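Local coordinates for uncharacterized protein (Parabacteroides merdae, PDB 4MXN) that is uncharacterised but probably acts as a glycoside hydrolase of family 28, the polygalacturonase-like enzymes built on a right-handed parallel beta-helix, at residues G61-G66 against E80-V85; P148-M153 against V164-A169; V172-K177 against K197-S202. All blocks are in the same frame, centred on the assembly; numbering follows the deposited sequence.

How the interactions relate
Interactions 1 and 3 pair strands of successive coils of a parallel beta-helix, whereas interaction 2 packs side chains across its interior. Along the chain they follow in series: 61-66 with 80-85, then 148-153 with 164-169, then 172-177 with 197-202. Centres of interactions 1 and 3 lie about 22 Å apart, on opposite sides of the chain's centre, whereas interaction 2 lies about 13 Å from the first and 9 Å from the third. Interactions 2 and 3 touch, because strands 151-154 and 174-177 are neighbours in one parallel sheet, probably hydrogen-bonded from Ile175 N to Ile151 O and from Met153 N to Ile175 O. Interior packing and wall pairing thus meet in the same coils.

Interaction 1: residues G61-G66 against E80-V85; sequences GRYLTG and EGAVLV
Gly61 to Leu64 run beside Ala82 to Val85 as paired parallel strands, at 17° to each other, in a beta-helix of the glycoside hydrolase family 28 type. Arg62, Val83, Leu64 and Val85 share one face. The arginine bends at chi3 (61°) and brings NH2 within 3.6 Å of Val85 CG2, which approaches the guanidinium obliquely. The other Val85 methyl, CG1, is a bump fitted against the neighbouring backbone, 3.5 Å from Tyr63 O, while Leu64 CD1 lies 4.0 Å from that CG1. On the face of Tyr63 and Leu84, the fork of Leu84 meets Thr65 CG2, 3.7 Å from Leu84 CG, and Leu84 CD1 meets Tyr63 CB at 4.0 Å. The edge of the Tyr63 ring fills the next hollow, with CE1 4.2 Å from Ala82 CB; Phe58 meets this ring edge-to-face. Beneath this relief, Val83 N donates to Gly61 O at 2.9 Å and Tyr63 N to Val83 O at 2.8 Å, a zigzag continued by Val85 N to Tyr63 O and Thr65 N to Val85 O. The chemistry divides: backbone bonds set the register, and on the tyrosine face apolar packing closes the interior, while the opposite face carries the exposed arginine.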
ATOM      1  N   GLY A  61     -12.104   6.315  12.188  1.00 31.54           N
ATOM      2  CA  GLY A  61     -13.182   6.065  11.236  1.00 28.67           C
ATOM      3  C   GLY A  61     -12.727   5.307  10.002  1.00 29.20           C
ATOM      4  O   GLY A  61     -11.563   4.893   9.907  1.00 25.81           O
ATOM      5  N   ARG A  62     -13.650   5.126   9.039  1.00 25.21           N
ATOM      6  CA  ARG A  62     -13.402   4.382   7.800  1.00 24.32           C
ATOM      7  C   ARG A  62     -13.325   5.330   6.614  1.00 27.48           C
ATOM      8  O   ARG A  62     -14.245   6.111   6.411  1.00 28.42           O
ATOM      9  CB  ARG A  62     -14.511   3.334   7.559  1.00 27.40           C
ATOM     10  CG  ARG A  62     -14.600   2.243   8.632  1.00 40.19           C
ATOM     11  CD  ARG A  62     -15.687   1.202   8.340  1.00 42.32           C
ATOM     12  NE  ARG A  62     -15.480   0.468   7.082  1.00 39.76           N
ATOM     13  CZ  ARG A  62     -14.653  -0.566   6.937  1.00 52.73           C
ATOM     14  NH1 ARG A  62     -13.927  -0.998   7.964  1.00 30.86           N
ATOM     15  NH2 ARG A  62     -14.535  -1.169   5.759  1.00 45.94           N
ATOM     16  N   TYR A  63     -12.247   5.265   5.832  1.00 22.47           N
ATOM     17  CA  TYR A  63     -12.059   6.171   4.712  1.00 21.33           C
ATOM     18  C   TYR A  63     -12.024   5.388   3.412  1.00 24.15           C
ATOM     19  O   TYR A  63     -11.046   4.693   3.122  1.00 23.86           O
ATOM     20  CB  TYR A  63     -10.776   6.996   4.886  1.00 22.12           C
ATOM     21  CG  TYR A  63     -10.748   7.842   6.148  1.00 23.98           C
ATOM     22  CD1 TYR A  63     -10.238   7.331   7.343  1.00 26.57           C
ATOM     23  CD2 TYR A  63     -11.149   9.175   6.126  1.00 23.48           C
ATOM     24  CE1 TYR A  63     -10.174   8.114   8.496  1.00 28.07           C
ATOM     25  CE2 TYR A  63     -11.053   9.977   7.264  1.00 24.45           C
ATOM     26  CZ  TYR A  63     -10.577   9.438   8.449  1.00 32.65           C
ATOM     27  OH  TYR A  63     -10.492  10.211   9.579  1.00 37.78           O
ATOM     28  N   LEU A  64     -13.101   5.482   2.635  1.00 20.10           N
ATOM     29  CA  LEU A  64     -13.211   4.802   1.353  1.00 18.84           C
ATOM     30  C   LEU A  64     -12.323   5.505   0.339  1.00 21.19           C
ATOM     31  O   LEU A  64     -12.323   6.733   0.291  1.00 19.79           O
ATOM     32  CB  LEU A  64     -14.673   4.804   0.879  1.00 18.36           C
ATOM     33  CG  LEU A  64     -15.028   3.882  -0.297  1.00 22.45           C
ATOM     34  CD1 LEU A  64     -14.984   2.403   0.099  1.00 21.26           C
ATOM     35  CD2 LEU A  64     -16.441   4.217  -0.819  1.00 25.09           C
ATOM     36  N   THR A  65     -11.573   4.734  -0.466  1.00 16.78           N
ATOM     37  CA  THR A  65     -10.681   5.353  -1.453  1.00 15.14           C
ATOM     38  C   THR A  65     -10.340   4.418  -2.607  1.00 18.25           C
ATOM     39  O   THR A  65     -10.367   3.189  -2.475  1.00 16.81           O
ATOM     40  CB  THR A  65      -9.348   5.831  -0.775  1.00 18.31           C
ATOM     41  OG1 THR A  65      -8.608   6.629  -1.702  1.00 23.33           O
ATOM     42  CG2 THR A  65      -8.465   4.674  -0.302  1.00 18.50           C
ATOM     43  N   GLY A  66      -9.941   5.050  -3.706  1.00 15.75           N
ATOM     44  CA  GLY A  66      -9.314   4.408  -4.844  1.00 15.09           C
ATOM     45  C   GLY A  66      -7.813   4.625  -4.695  1.00 19.08           C
ATOM     46  O   GLY A  66      -7.331   4.944  -3.597  1.00 18.56           O
ATOM     47  N   GLU A  80      -4.300   4.449  14.808  1.00 22.11           N
ATOM     48  CA  GLU A  80      -5.026   3.338  15.397  1.00 24.05           C
ATOM     49  C   GLU A  80      -6.511   3.677  15.428  1.00 29.79           C
ATOM     50  O   GLU A  80      -6.879   4.784  15.803  1.00 32.40           O
ATOM     51  CB  GLU A  80      -4.498   3.006  16.805  1.00 26.71           C
ATOM     52  CG  GLU A  80      -4.782   1.559  17.168  1.00 42.18           C
ATOM     53  CD  GLU A  80      -4.143   1.040  18.441  1.00 75.65           C
ATOM     54  OE1 GLU A  80      -4.280   1.709  19.492  1.00 68.04           O
ATOM     55  OE2 GLU A  80      -3.565  -0.072  18.406  1.00 76.93           O
ATOM     56  N   GLY A  81      -7.340   2.762  14.969  1.00 28.52           N
ATOM     57  CA  GLY A  81      -8.778   3.014  14.906  1.00 29.27           C
ATOM     58  C   GLY A  81      -9.226   3.561  13.562  1.00 33.07           C
ATOM     59  O   GLY A  81     -10.432   3.656  13.312  1.00 35.57           O
ATOM     60  N   ALA A  82      -8.269   3.953  12.686  1.00 26.44           N
ATOM     61  CA  ALA A  82      -8.596   4.432  11.335  1.00 24.93           C
ATOM     62  C   ALA A  82      -8.383   3.312  10.334  1.00 26.00           C
ATOM     63  O   ALA A  82      -7.480   2.486  10.499  1.00 25.41           O
ATOM     64  CB  ALA A  82      -7.753   5.649  10.948  1.00 25.66           C
ATOM     65  N   VAL A  83      -9.249   3.243   9.321  1.00 21.48           N
ATOM     66  CA  VAL A  83      -9.100   2.238   8.266  1.00 19.67           C
ATOM     67  C   VAL A  83      -9.165   2.950   6.925  1.00 22.52           C
ATOM     68  O   VAL A  83     -10.124   3.701   6.701  1.00 21.62           O
ATOM     69  CB  VAL A  83     -10.169   1.098   8.316  1.00 23.80           C
ATOM     70  CG1 VAL A  83      -9.851  -0.014   7.301  1.00 22.33           C
ATOM     71  CG2 VAL A  83     -10.369   0.529   9.725  1.00 24.80           C
ATOM     72  N   LEU A  84      -8.186   2.690   6.033  1.00 19.86           N
ATOM     73  CA  LEU A  84      -8.195   3.150   4.635  1.00 19.91           C
ATOM     74  C   LEU A  84      -8.775   1.957   3.842  1.00 23.14           C
ATOM     75  O   LEU A  84      -8.160   0.888   3.825  1.00 21.69           O
ATOM     76  CB  LEU A  84      -6.770   3.547   4.201  1.00 20.26           C
ATOM     77  CG  LEU A  84      -6.648   4.416   2.947  1.00 26.19           C
ATOM     78  CD1 LEU A  84      -7.400   5.767   3.107  1.00 26.39           C
ATOM     79  CD2 LEU A  84      -5.194   4.659   2.603  1.00 26.83           C
ATOM     80  N   VAL A  85     -10.014   2.067   3.341  1.00 19.97           N
ATOM     81  CA  VAL A  85     -10.659   0.909   2.713  1.00 20.59           C
ATOM     82  C   VAL A  85     -10.790   1.069   1.184  1.00 21.04           C
ATOM     83  O   VAL A  85     -11.191   2.102   0.678  1.00 20.19           O
ATOM     84  CB  VAL A  85     -12.023   0.549   3.398  1.00 27.08           C
ATOM     85  CG1 VAL A  85     -12.958   1.749   3.540  1.00 27.17           C
ATOM     86  CG2 VAL A  85     -12.733  -0.606   2.700  1.00 27.41           C
TER

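Interaction 2: residues P148-M153 against V164-A169; sequences PALICM and VTLQDA
Leu150 and Ile151 meet Leu166 and Ala169 across the interior of the parallel beta-helix, where side chains from different walls of the solenoid pack against one another. The chain turns a corner at Leu150, and the facing strand 165-167 belongs to another wall; packing alone joins the two segments, with no hydrogen bond between them. Leu150 carries most of the contact. Its CG stands anti to the carbonyl carbon (chi1 -66°), which sets the fork against the 164-169 segment, and the two methyls then divide their work. CD1 reaches over the backbone, 3.5 Å from Gln167 N and 3.6 Å from Leu166 CB, while CD2 lies farther along, near Ala169 CA. Between them Leu150 CG rests on the Ala169 methyl, with CB 3.7 Å away, so the small alanine side chain sits against the branch point of the leucine. The side chains of Leu150 and Leu166 run antiparallel alongside one another, and the touch is therefore made by a methyl against a CB.

Leu166 saves its own methyls for Ile151. In both residues the first branch, CG of Leu166 and CG1 of Ile151, also lies anti to the carbonyl carbon, and both chains are extended in the core (chi2 178° in Leu166), where they meet nearly perpendicularly. Val187 of the adjoining strand 182-190 touches Leu166, and Ile113 of strand 111-114 touches Ile151. On the far side of the strand, Cys152 is joined to Cys99 by a disulfide. At the crossing itself, Ile151 CD1 lies 3.7 Å from Leu166 CD2 and 3.9 Å from Leu166 CD1.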
ATOM      1  N   PRO A 148      -5.291  -4.253  -7.517  1.00 20.55           N
ATOM      2  CA  PRO A 148      -4.240  -3.447  -6.914  1.00 19.46           C
ATOM      3  C   PRO A 148      -3.575  -4.087  -5.716  1.00 22.95           C
ATOM      4  O   PRO A 148      -4.187  -4.818  -4.932  1.00 21.07           O
ATOM      5  CB  PRO A 148      -4.984  -2.177  -6.471  1.00 21.32           C
ATOM      6  CG  PRO A 148      -6.359  -2.634  -6.165  1.00 25.63           C
ATOM      7  CD  PRO A 148      -6.633  -3.749  -7.143  1.00 22.70           C
ATOM      8  N   ALA A 149      -2.312  -3.731  -5.536  1.00 20.14           N
ATOM      9  CA  ALA A 149      -1.563  -4.047  -4.339  1.00 19.64           C
ATOM     10  C   ALA A 149      -2.035  -3.075  -3.252  1.00 19.09           C
ATOM     11  O   ALA A 149      -2.783  -2.136  -3.553  1.00 18.85           O
ATOM     12  CB  ALA A 149      -0.067  -3.873  -4.610  1.00 20.83           C
ATOM     13  N   LEU A 150      -1.630  -3.274  -1.997  1.00 16.10           N
ATOM     14  CA  LEU A 150      -2.006  -2.284  -0.978  1.00 15.76           C
ATOM     15  C   LEU A 150      -1.040  -1.107  -1.060  1.00 20.22           C
ATOM     16  O   LEU A 150      -1.482   0.042  -1.040  1.00 20.05           O
ATOM     17  CB  LEU A 150      -2.056  -2.886   0.427  1.00 14.63           C
ATOM     18  CG  LEU A 150      -3.136  -3.930   0.638  1.00 18.20           C
ATOM     19  CD1 LEU A 150      -2.952  -4.645   1.946  1.00 19.46           C
ATOM     20  CD2 LEU A 150      -4.520  -3.338   0.611  1.00 18.59           C
ATOM     21  N   ILE A 151       0.265  -1.406  -1.216  1.00 18.09           N
ATOM     22  CA  ILE A 151       1.364  -0.445  -1.359  1.00 19.77           C
ATOM     23  C   ILE A 151       2.255  -0.856  -2.528  1.00 24.60           C
ATOM     24  O   ILE A 151       2.609  -2.032  -2.654  1.00 22.34           O
ATOM     25  CB  ILE A 151       2.184  -0.376  -0.028  1.00 24.56           C
ATOM     26  CG1 ILE A 151       1.407   0.318   1.102  1.00 24.05           C
ATOM     27  CG2 ILE A 151       3.581   0.211  -0.219  1.00 28.97           C
ATOM     28  CD1 ILE A 151       2.048  -0.005   2.548  1.00 36.68           C
ATOM     29  N   CYS A 152       2.626   0.109  -3.379  1.00 24.74           N
ATOM     30  CA  CYS A 152       3.540  -0.136  -4.492  1.00 26.93           C
ATOM     31  C   CYS A 152       4.457   1.074  -4.683  1.00 29.06           C
ATOM     32  O   CYS A 152       3.964   2.169  -4.965  1.00 26.98           O
ATOM     33  CB  CYS A 152       2.791  -0.474  -5.779  1.00 29.31           C
ATOM     34  SG  CYS A 152       3.869  -0.879  -7.182  1.00 35.16           S
HETATM   35  N   MSE A 153       5.779   0.867  -4.549  1.00 24.14           N
HETATM   36  CA  MSE A 153       6.772   1.933  -4.758  0.50 24.49           C
HETATM   37  C   MSE A 153       7.704   1.562  -5.886  1.00 27.34           C
HETATM   38  O   MSE A 153       8.287   0.477  -5.877  1.00 27.12           O
HETATM   39  CB  MSE A 153       7.592   2.223  -3.493  0.50 26.94           C
HETATM   40  CG  MSE A 153       6.964   3.243  -2.590  0.50 34.18           C
HETATM   41 SE   MSE A 153       5.972   2.361  -1.180  0.38 41.92          SE
HETATM   42  CE  MSE A 153       5.024   3.932  -0.509  0.50 38.45           C
ATOM     43  N   VAL A 164       1.690   0.069  10.256  1.00 19.89           N
ATOM     44  CA  VAL A 164       0.394  -0.216   9.618  1.00 19.67           C
ATOM     45  C   VAL A 164       0.078  -1.724   9.522  1.00 20.85           C
ATOM     46  O   VAL A 164       0.976  -2.558   9.478  1.00 19.09           O
ATOM     47  CB  VAL A 164       0.247   0.448   8.213  1.00 23.48           C
ATOM     48  CG1 VAL A 164       0.148   1.963   8.322  1.00 23.58           C
ATOM     49  CG2 VAL A 164       1.379   0.038   7.257  1.00 22.89           C
ATOM     50  N   THR A 165      -1.213  -2.040   9.507  1.00 18.10           N
ATOM     51  CA  THR A 165      -1.712  -3.386   9.269  1.00 18.75           C
ATOM     52  C   THR A 165      -2.184  -3.379   7.820  1.00 20.93           C
ATOM     53  O   THR A 165      -3.020  -2.559   7.448  1.00 20.61           O
ATOM     54  CB  THR A 165      -2.780  -3.803  10.302  1.00 19.09           C
ATOM     55  OG1 THR A 165      -2.137  -4.022  11.574  1.00 21.07           O
ATOM     56  CG2 THR A 165      -3.515  -5.077   9.886  1.00 23.19           C
ATOM     57  N   LEU A 166      -1.605  -4.260   6.998  1.00 17.63           N
ATOM     58  CA  LEU A 166      -1.944  -4.404   5.579  1.00 17.20           C
ATOM     59  C   LEU A 166      -2.839  -5.614   5.500  1.00 21.02           C
ATOM     60  O   LEU A 166      -2.404  -6.731   5.795  1.00 21.39           O
ATOM     61  CB  LEU A 166      -0.648  -4.543   4.737  1.00 17.47           C
ATOM     62  CG  LEU A 166       0.295  -3.330   4.819  1.00 20.70           C
ATOM     63  CD1 LEU A 166       1.548  -3.555   4.023  1.00 20.89           C
ATOM     64  CD2 LEU A 166      -0.419  -2.051   4.367  1.00 22.15           C
ATOM     65  N   GLN A 167      -4.110  -5.388   5.208  1.00 16.36           N
ATOM     66  CA  GLN A 167      -5.081  -6.465   5.280  1.00 15.91           C
ATOM     67  C   GLN A 167      -5.800  -6.750   3.979  1.00 20.34           C
ATOM     68  O   GLN A 167      -6.360  -5.850   3.344  1.00 19.87           O
ATOM     69  CB  GLN A 167      -6.106  -6.104   6.361  1.00 17.32           C
ATOM     70  CG  GLN A 167      -7.266  -7.079   6.558  1.00 26.52           C
ATOM     71  CD  GLN A 167      -8.113  -6.642   7.724  1.00 42.47           C
ATOM     72  OE1 GLN A 167      -7.709  -6.725   8.883  1.00 38.64           O
ATOM     73  NE2 GLN A 167      -9.268  -6.096   7.437  1.00 30.71           N
ATOM     74  N   ASP A 168      -5.880  -8.053   3.659  1.00 18.15           N
ATOM     75  CA  ASP A 168      -6.706  -8.614   2.586  1.00 18.40           C
ATOM     76  C   ASP A 168      -6.461  -7.926   1.245  1.00 20.19           C
ATOM     77  O   ASP A 168      -7.388  -7.514   0.554  1.00 19.60           O
ATOM     78  CB  ASP A 168      -8.194  -8.524   3.001  1.00 20.20           C
ATOM     79  CG  ASP A 168      -9.159  -9.224   2.078  1.00 25.90           C
ATOM     80  OD1 ASP A 168      -8.827 -10.341   1.609  1.00 23.14           O
ATOM     81  OD2 ASP A 168     -10.258  -8.665   1.834  1.00 24.08           O
ATOM     82  N   ALA A 169      -5.194  -7.855   0.873  1.00 17.22           N
ATOM     83  CA  ALA A 169      -4.726  -7.285  -0.369  1.00 16.33           C
ATOM     84  C   ALA A 169      -5.419  -7.955  -1.565  1.00 21.23           C
ATOM     85  O   ALA A 169      -5.544  -9.181  -1.582  1.00 21.64           O
ATOM     86  CB  ALA A 169      -3.215  -7.470  -0.471  1.00 16.38           C
TER

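Interaction 3: residues V172-K177 against K197-S202; sequences VAEIYK and KAISIS
Neighbouring coils of the beta-helix meet here in its five-stranded parallel sheet, where strands 174-177 and 199-202 run only 2° apart, between strands 151-154 and 221-223. Glu174 N donates to Ala198 O, Ser200 N to Glu174 O, Tyr176 N to Ser200 O (2.9 Å, 172° at the hydrogen) and Ser202 N to Tyr176 O. Inside the solenoid the side chains of Glu174 and Ile199 run alongside each other in the same direction. The acid is extended beyond CG (chi2 163°), which lays its carboxylate along the isoleucine, with Glu174 OE2 3.3 Å from Ile199 CG1. The other oxygen, OE1, takes a 2.7 Å hydrogen bond from Tyr176 OH on its anti lone pair, in the plane of the tyrosine ring. That ring turns its edge to Ile199 CG2 and Ile201 CG1, each 4.2 Å from Tyr176 CD2. With an alanine in place of Glu174, the Tyr176 hydroxyl would probably lose this acceptor and a gap would be likely to open beside Ile199.

The opposite face is mixed, with Ile175 beside the serines and Lys177. One water donates to Tyr176 O at 3.1 Å and is hydrogen-bonded to Ser200 OG and Ser202 OG; a second accepts from Lys177 NZ at 2.9 Å and also bonds Ser202 OG. Within the apolar interior layer, the buried carboxylate of Glu174 is probably steadied by the hydroxyl that the tyrosine supplies from two residues along the same strand.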
ATOM      1  N   VAL A 172      -0.807  -8.403  -4.323  1.00 19.52           N
ATOM      2  CA  VAL A 172       0.308  -8.557  -3.381  1.00 20.47           C
ATOM      3  C   VAL A 172       0.124  -7.419  -2.369  1.00 23.69           C
ATOM      4  O   VAL A 172      -0.455  -6.403  -2.730  1.00 23.24           O
ATOM      5  CB  VAL A 172       1.677  -8.556  -4.139  1.00 25.65           C
ATOM      6  CG1 VAL A 172       2.874  -8.410  -3.200  1.00 26.47           C
ATOM      7  CG2 VAL A 172       1.828  -9.817  -4.982  1.00 26.47           C
ATOM      8  N   ALA A 173       0.514  -7.592  -1.099  1.00 19.57           N
ATOM      9  CA  ALA A 173       0.326  -6.486  -0.150  1.00 18.57           C
ATOM     10  C   ALA A 173       1.300  -5.321  -0.429  1.00 23.74           C
ATOM     11  O   ALA A 173       0.876  -4.161  -0.441  1.00 22.72           O
ATOM     12  CB  ALA A 173       0.496  -6.970   1.272  1.00 18.50           C
ATOM     13  N   GLU A 174       2.593  -5.632  -0.642  1.00 19.30           N
ATOM     14  CA  GLU A 174       3.640  -4.624  -0.827  1.00 19.17           C
ATOM     15  C   GLU A 174       4.490  -4.921  -2.016  1.00 23.71           C
ATOM     16  O   GLU A 174       4.969  -6.047  -2.151  1.00 23.92           O
ATOM     17  CB  GLU A 174       4.581  -4.584   0.396  1.00 21.23           C
ATOM     18  CG  GLU A 174       3.999  -4.261   1.757  1.00 24.06           C
ATOM     19  CD  GLU A 174       4.927  -4.649   2.902  1.00 30.86           C
ATOM     20  OE1 GLU A 174       5.989  -4.008   3.063  1.00 22.22           O
ATOM     21  OE2 GLU A 174       4.613  -5.625   3.617  1.00 28.83           O
ATOM     22  N   ILE A 175       4.770  -3.905  -2.833  1.00 20.47           N
ATOM     23  CA  ILE A 175       5.649  -4.057  -4.003  1.00 20.11           C
ATOM     24  C   ILE A 175       6.717  -2.985  -3.939  1.00 23.20           C
ATOM     25  O   ILE A 175       6.385  -1.803  -3.817  1.00 23.88           O
ATOM     26  CB  ILE A 175       4.881  -4.014  -5.354  1.00 23.16           C
ATOM     27  CG1 ILE A 175       3.839  -5.169  -5.475  1.00 23.75           C
ATOM     28  CG2 ILE A 175       5.881  -4.034  -6.557  1.00 25.24           C
ATOM     29  CD1 ILE A 175       2.915  -5.013  -6.648  1.00 29.93           C
ATOM     30  N   TYR A 176       7.996  -3.395  -3.979  1.00 21.22           N
ATOM     31  CA  TYR A 176       9.141  -2.476  -3.983  1.00 21.42           C
ATOM     32  C   TYR A 176       9.948  -2.800  -5.213  1.00 25.07           C
ATOM     33  O   TYR A 176      10.443  -3.928  -5.362  1.00 25.66           O
ATOM     34  CB  TYR A 176       9.976  -2.563  -2.680  1.00 23.19           C
ATOM     35  CG  TYR A 176       9.139  -2.339  -1.440  1.00 26.04           C
ATOM     36  CD1 TYR A 176       8.713  -1.059  -1.083  1.00 28.69           C
ATOM     37  CD2 TYR A 176       8.740  -3.406  -0.644  1.00 26.91           C
ATOM     38  CE1 TYR A 176       7.895  -0.854   0.030  1.00 25.64           C
ATOM     39  CE2 TYR A 176       7.925  -3.211   0.474  1.00 27.12           C
ATOM     40  CZ  TYR A 176       7.515  -1.932   0.810  1.00 26.84           C
ATOM     41  OH  TYR A 176       6.702  -1.736   1.897  1.00 25.42           O
ATOM     42  N   LYS A 177       9.985  -1.848  -6.149  1.00 19.37           N
ATOM     43  CA  LYS A 177      10.667  -2.019  -7.417  1.00 19.95           C
ATOM     44  C   LYS A 177      11.625  -0.866  -7.659  1.00 24.72           C
ATOM     45  O   LYS A 177      11.190   0.283  -7.651  1.00 25.35           O
ATOM     46  CB  LYS A 177       9.637  -2.120  -8.566  1.00 21.68           C
ATOM     47  CG  LYS A 177      10.275  -2.357  -9.926  1.00 30.18           C
ATOM     48  CD  LYS A 177       9.249  -2.599 -11.024  1.00 38.13           C
ATOM     49  CE  LYS A 177       9.905  -2.693 -12.390  1.00 49.30           C
ATOM     50  NZ  LYS A 177      10.846  -3.841 -12.510  1.00 53.94           N
ATOM     51  N   LYS A 197       1.345 -13.700  -2.485  1.00 22.36           N
ATOM     52  CA  LYS A 197       2.535 -13.248  -1.763  1.00 21.18           C
ATOM     53  C   LYS A 197       2.238 -11.949  -1.040  1.00 23.44           C
ATOM     54  O   LYS A 197       1.336 -11.210  -1.444  1.00 22.69           O
ATOM     55  CB  LYS A 197       3.745 -13.084  -2.714  1.00 22.96           C
ATOM     56  CG  LYS A 197       4.194 -14.400  -3.373  1.00 25.05           C
ATOM     57  CD  LYS A 197       5.066 -15.222  -2.431  1.00 26.92           C
ATOM     58  CE  LYS A 197       5.511 -16.549  -3.005  1.00 32.94           C
ATOM     59  NZ  LYS A 197       6.433 -17.230  -2.073  1.00 42.17           N
ATOM     60  N   ALA A 198       2.948 -11.702   0.062  1.00 19.99           N
ATOM     61  CA  ALA A 198       2.788 -10.488   0.849  1.00 18.79           C
ATOM     62  C   ALA A 198       3.696  -9.395   0.326  1.00 26.15           C
ATOM     63  O   ALA A 198       3.335  -8.223   0.414  1.00 25.32           O
ATOM     64  CB  ALA A 198       3.109 -10.759   2.312  1.00 19.06           C
ATOM     65  N   ILE A 199       4.908  -9.763  -0.157  1.00 23.45           N
ATOM     66  CA  ILE A 199       5.904  -8.773  -0.609  1.00 23.62           C
ATOM     67  C   ILE A 199       6.610  -9.227  -1.865  1.00 26.04           C
ATOM     68  O   ILE A 199       7.119 -10.345  -1.916  1.00 25.40           O
ATOM     69  CB  ILE A 199       6.940  -8.467   0.511  1.00 27.11           C
ATOM     70  CG1 ILE A 199       6.255  -7.798   1.712  1.00 27.46           C
ATOM     71  CG2 ILE A 199       8.092  -7.539   0.004  1.00 28.54           C
ATOM     72  CD1 ILE A 199       6.939  -7.984   2.858  1.00 40.44           C
ATOM     73  N   SER A 200       6.700  -8.306  -2.845  1.00 21.96           N
ATOM     74  CA  SER A 200       7.413  -8.459  -4.098  1.00 22.78           C
ATOM     75  C   SER A 200       8.554  -7.434  -4.112  1.00 28.22           C
ATOM     76  O   SER A 200       8.292  -6.235  -3.932  1.00 27.66           O
ATOM     77  CB  SER A 200       6.472  -8.289  -5.285  1.00 26.57           C
ATOM     78  OG  SER A 200       7.177  -8.451  -6.505  1.00 37.29           O
ATOM     79  N   ILE A 201       9.820  -7.902  -4.256  1.00 25.69           N
ATOM     80  CA  ILE A 201      11.000  -7.020  -4.273  0.50 25.46           C
ATOM     81  C   ILE A 201      11.823  -7.325  -5.532  1.00 30.90           C
ATOM     82  O   ILE A 201      12.099  -8.498  -5.835  1.00 32.04           O
ATOM     83  CB  ILE A 201      11.873  -7.111  -2.968  0.50 28.34           C
ATOM     84  CG1 ILE A 201      11.060  -6.773  -1.689  0.50 27.92           C
ATOM     85  CG2 ILE A 201      13.117  -6.203  -3.050  0.50 28.93           C
ATOM     86  CD1 ILE A 201      11.755  -7.076  -0.321  0.50 34.22           C
ATOM     87  N   SER A 202      12.208  -6.275  -6.259  1.00 26.42           N
ATOM     88  CA  SER A 202      13.047  -6.389  -7.457  1.00 26.32           C
ATOM     89  C   SER A 202      13.863  -5.119  -7.635  1.00 27.08           C
ATOM     90  O   SER A 202      13.338  -4.024  -7.414  1.00 22.54           O
ATOM     91  CB  SER A 202      12.214  -6.676  -8.705  1.00 30.95           C
ATOM     92  OG  SER A 202      11.393  -5.583  -9.076  1.00 43.11           O
TER
HETATM   93  O   HOH W   1       8.876  -5.944  -7.164  1.00 40.43           O
HETATM   94  O   HOH W   2      13.289  -4.227 -11.048  1.00 34.19           O